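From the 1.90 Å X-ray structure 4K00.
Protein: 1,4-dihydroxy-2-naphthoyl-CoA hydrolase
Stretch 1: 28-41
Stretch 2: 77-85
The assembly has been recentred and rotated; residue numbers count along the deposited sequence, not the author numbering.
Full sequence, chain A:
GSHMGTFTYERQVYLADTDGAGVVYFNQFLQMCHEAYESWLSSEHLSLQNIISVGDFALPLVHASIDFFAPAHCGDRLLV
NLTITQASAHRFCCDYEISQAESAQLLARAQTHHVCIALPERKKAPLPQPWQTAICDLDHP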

# COMPACT_ATOMS: atom_id res chain seq x y z
N GLN A 28 0.43 -0.09 8.56
CA GLN A 28 0.83 -1.46 8.21
C GLN A 28 0.53 -2.47 9.32
O GLN A 28 0.20 -3.62 9.03
CB GLN A 28 2.29 -1.52 7.77
CG GLN A 28 2.58 -0.80 6.46
CD GLN A 28 1.78 -1.37 5.31
OE1 GLN A 28 0.97 -0.67 4.72
NE2 GLN A 28 1.98 -2.65 5.01
N PHE A 29 0.60 -2.07 10.59
CA PHE A 29 0.14 -2.93 11.67
C PHE A 29 -1.34 -3.29 11.51
O PHE A 29 -1.74 -4.44 11.74
CB PHE A 29 0.38 -2.28 13.04
CG PHE A 29 1.82 -2.28 13.49
CD1 PHE A 29 2.47 -3.46 13.81
CD2 PHE A 29 2.51 -1.09 13.66
CE1 PHE A 29 3.78 -3.46 14.27
CE2 PHE A 29 3.82 -1.08 14.11
CZ PHE A 29 4.45 -2.27 14.42
N LEU A 30 -2.16 -2.31 11.14
CA LEU A 30 -3.58 -2.56 10.89
C LEU A 30 -3.79 -3.49 9.71
O LEU A 30 -4.69 -4.33 9.74
CB LEU A 30 -4.36 -1.27 10.64
CG LEU A 30 -5.06 -0.65 11.84
CD1 LEU A 30 -5.78 0.62 11.43
CD2 LEU A 30 -6.03 -1.64 12.50
N GLN A 31 -2.96 -3.33 8.67
CA GLN A 31 -2.98 -4.25 7.52
C GLN A 31 -2.70 -5.69 8.00
O GLN A 31 -3.37 -6.63 7.58
CB GLN A 31 -1.97 -3.80 6.45
CG GLN A 31 -1.79 -4.72 5.25
CD GLN A 31 -3.10 -5.14 4.65
OE1 GLN A 31 -4.06 -4.37 4.62
NE2 GLN A 31 -3.16 -6.38 4.17
N MET A 32 -1.73 -5.84 8.90
CA MET A 32 -1.36 -7.17 9.39
C MET A 32 -2.51 -7.79 10.18
O MET A 32 -2.72 -9.00 10.15
CB MET A 32 -0.12 -7.09 10.28
CG MET A 32 1.16 -6.68 9.57
SD MET A 32 2.48 -6.36 10.76
CE MET A 32 3.69 -5.59 9.68
N CYS A 33 -3.26 -6.95 10.87
CA CYS A 33 -4.48 -7.40 11.57
C CYS A 33 -5.51 -7.95 10.60
O CYS A 33 -6.04 -9.04 10.80
CB CYS A 33 -5.09 -6.25 12.38
SG CYS A 33 -4.12 -5.81 13.84
N HIS A 34 -5.79 -7.22 9.52
CA HIS A 34 -6.75 -7.69 8.54
C HIS A 34 -6.27 -9.00 7.90
O HIS A 34 -7.07 -9.90 7.66
CB HIS A 34 -7.05 -6.60 7.49
CG HIS A 34 -8.34 -6.81 6.76
ND1 HIS A 34 -8.47 -7.73 5.74
CD2 HIS A 34 -9.56 -6.25 6.92
CE1 HIS A 34 -9.72 -7.71 5.29
NE2 HIS A 34 -10.40 -6.82 5.98
N GLU A 35 -4.97 -9.10 7.65
CA GLU A 35 -4.39 -10.35 7.14
C GLU A 35 -4.62 -11.53 8.09
O GLU A 35 -4.93 -12.64 7.65
CB GLU A 35 -2.89 -10.20 6.90
CG GLU A 35 -2.54 -9.21 5.79
CD GLU A 35 -1.05 -8.93 5.70
OE1 GLU A 35 -0.24 -9.70 6.27
OE2 GLU A 35 -0.69 -7.93 5.05
N ALA A 36 -4.47 -11.29 9.39
CA ALA A 36 -4.72 -12.33 10.39
C ALA A 36 -6.16 -12.79 10.30
O ALA A 36 -6.45 -13.99 10.32
CB ALA A 36 -4.43 -11.81 11.79
N TYR A 37 -7.06 -11.82 10.20
CA TYR A 37 -8.47 -12.07 9.99
C TYR A 37 -8.67 -12.92 8.73
O TYR A 37 -9.35 -13.95 8.76
CB TYR A 37 -9.22 -10.74 9.94
CG TYR A 37 -10.60 -10.76 9.30
CD1 TYR A 37 -11.62 -11.55 9.80
CD2 TYR A 37 -10.88 -9.96 8.19
CE1 TYR A 37 -12.88 -11.56 9.21
CE2 TYR A 37 -12.13 -9.94 7.61
CZ TYR A 37 -13.13 -10.75 8.12
OH TYR A 37 -14.37 -10.74 7.52
N GLU A 38 -8.02 -12.53 7.63
CA GLU A 38 -8.14 -13.26 6.38
C GLU A 38 -7.55 -14.66 6.46
O GLU A 38 -8.08 -15.58 5.85
CB GLU A 38 -7.51 -12.49 5.22
CG GLU A 38 -8.34 -11.27 4.81
CD GLU A 38 -7.64 -10.44 3.76
OE1 GLU A 38 -6.97 -9.46 4.14
OE2 GLU A 38 -7.78 -10.77 2.56
N SER A 39 -6.46 -14.82 7.22
CA SER A 39 -5.84 -16.13 7.36
C SER A 39 -6.73 -17.03 8.21
O SER A 39 -6.86 -18.23 7.95
CB SER A 39 -4.45 -16.02 7.99
OG SER A 39 -3.60 -15.20 7.21
N TRP A 40 -7.37 -16.45 9.21
CA TRP A 40 -8.30 -17.21 10.01
C TRP A 40 -9.47 -17.69 9.14
O TRP A 40 -9.85 -18.86 9.19
CB TRP A 40 -8.78 -16.37 11.20
CG TRP A 40 -9.92 -16.99 11.92
CD1 TRP A 40 -9.88 -18.04 12.78
CD2 TRP A 40 -11.29 -16.62 11.81
NE1 TRP A 40 -11.14 -18.32 13.24
CE2 TRP A 40 -12.03 -17.47 12.65
CE3 TRP A 40 -11.97 -15.62 11.10
CZ2 TRP A 40 -13.41 -17.37 12.79
CZ3 TRP A 40 -13.34 -15.53 11.23
CH2 TRP A 40 -14.05 -16.40 12.07
N LEU A 41 -10.03 -16.79 8.34
CA LEU A 41 -11.09 -17.15 7.39
C LEU A 41 -10.69 -18.33 6.52
O LEU A 41 -11.46 -19.27 6.33
CB LEU A 41 -11.42 -15.96 6.46
CG LEU A 41 -12.18 -14.78 7.07
CD1 LEU A 41 -12.33 -13.67 6.05
CD2 LEU A 41 -13.53 -15.22 7.61
N ARG A 77 10.18 -10.84 13.00
CA ARG A 77 9.10 -11.81 12.88
C ARG A 77 8.09 -11.57 13.99
O ARG A 77 8.43 -11.58 15.17
CB ARG A 77 9.66 -13.22 12.95
CG ARG A 77 8.65 -14.29 12.55
CD ARG A 77 9.33 -15.63 12.32
NE ARG A 77 10.12 -16.05 13.48
CZ ARG A 77 9.62 -16.68 14.54
NH1 ARG A 77 8.32 -16.97 14.58
NH2 ARG A 77 10.40 -17.01 15.55
N LEU A 78 6.85 -11.34 13.60
CA LEU A 78 5.80 -10.92 14.52
C LEU A 78 4.72 -12.00 14.62
O LEU A 78 4.56 -12.81 13.70
CB LEU A 78 5.17 -9.61 14.05
CG LEU A 78 6.11 -8.47 13.71
CD1 LEU A 78 5.29 -7.25 13.34
CD2 LEU A 78 7.06 -8.16 14.86
N LEU A 79 4.01 -12.01 15.74
CA LEU A 79 2.79 -12.80 15.88
C LEU A 79 1.61 -11.86 16.03
O LEU A 79 1.67 -10.90 16.80
CB LEU A 79 2.89 -13.71 17.11
CG LEU A 79 4.07 -14.69 17.11
CD1 LEU A 79 4.14 -15.44 18.43
CD2 LEU A 79 3.94 -15.65 15.94
N VAL A 80 0.55 -12.11 15.27
CA VAL A 80 -0.72 -11.43 15.48
C VAL A 80 -1.71 -12.41 16.03
O VAL A 80 -2.11 -13.36 15.35
CB VAL A 80 -1.30 -10.87 14.17
CG1 VAL A 80 -2.56 -10.05 14.48
CG2 VAL A 80 -0.27 -10.04 13.42
N ASN A 81 -2.10 -12.20 17.29
CA ASN A 81 -3.04 -13.08 17.94
C ASN A 81 -4.42 -12.49 17.91
O ASN A 81 -4.62 -11.36 18.33
CB ASN A 81 -2.62 -13.35 19.39
CG ASN A 81 -1.63 -14.49 19.48
OD1 ASN A 81 -1.98 -15.65 19.27
ND2 ASN A 81 -0.39 -14.17 19.78
N LEU A 82 -5.35 -13.29 17.42
CA LEU A 82 -6.67 -12.82 17.06
C LEU A 82 -7.69 -13.60 17.88
O LEU A 82 -7.60 -14.82 18.00
CB LEU A 82 -6.91 -13.03 15.55
CG LEU A 82 -8.36 -13.08 15.07
CD1 LEU A 82 -8.99 -11.69 15.16
CD2 LEU A 82 -8.44 -13.60 13.64
N THR A 83 -8.64 -12.87 18.45
CA THR A 83 -9.88 -13.45 18.96
C THR A 83 -11.10 -12.85 18.28
O THR A 83 -11.18 -11.63 18.10
CB THR A 83 -9.99 -13.22 20.47
OG1 THR A 83 -8.87 -13.83 21.12
CG2 THR A 83 -11.27 -13.79 21.02
N ILE A 84 -12.05 -13.71 17.88
CA ILE A 84 -13.28 -13.25 17.22
C ILE A 84 -14.51 -13.57 18.05
O ILE A 84 -14.65 -14.69 18.58
CB ILE A 84 -13.49 -13.88 15.82
CG1 ILE A 84 -12.19 -13.96 15.04
CG2 ILE A 84 -14.53 -13.09 15.03
CD1 ILE A 84 -11.49 -15.30 15.19
N THR A 85 -15.40 -12.60 18.14
CA THR A 85 -16.58 -12.63 19.02
C THR A 85 -17.77 -12.17 18.17
O THR A 85 -17.63 -11.27 17.34
CB THR A 85 -16.39 -11.62 20.18
OG1 THR A 85 -15.37 -12.10 21.07
CG2 THR A 85 -17.69 -11.42 20.97

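Residues 28-41 are helical and residues 77-85 form a β-strand. The helix lies across the strand at 60°, and the two axes come within 8.7 Å. The backbones are nearest at Ala36 and Val80, whose CA atoms are 6.5 Å apart. No hydrogen bond links the stretches, so the contact rests on apolar packing and shape.

The strand alternates. Leu78, Val80, Leu82 and Ile84 point toward the helix and make a row of bumps. Arg77, Leu79, Asn81, Thr83 and Thr85 do not touch it. From the helix, Met32, Ala36 and Trp40 point toward the strand. They are spaced four residues apart, about one helical turn, and so line up on one side.

Ala36 is the low point of this ridge. Its small side chain leaves room for Val80, and Ala36 CB meets Val80 CG1 at 3.7 Å. The other Val80 methyl faces Met32, with Met32 CB 4.3 Å from Val80 CG2. Val80 thus sits between two successive turns of the helix and has the largest covered area of any residue here.

Leu82 fills the next hollow. Leu82 CD2 lies 3.7 Å from Trp40 CB, 4.0 Å from Tyr37 CA and 3.9 Å from Ala36 O. One methyl therefore packs against backbone as well as side chain.

At the two ends the helix offers longer side chains than Ala36. Leu78 CD1 lies 3.9 Å from Met32 SD and 4.2 Å from Phe29 CE1. Phe29 leaves the helix sideways, but its ring end comes nearer the strand. At the other end, Ile84 CD1 sits over one face of the Trp40 indole. Ile84 CD1 is 3.5 Å from the centroid of the Trp40 five-membered ring, a CH-pi contact.

Away from this apolar seam, the helix pairs polar side chains one turn apart: Gln31 NE2 donates to Glu35 OE2 (3.0 Å), and His34 ND1 to Glu38 OE1 (2.8 Å).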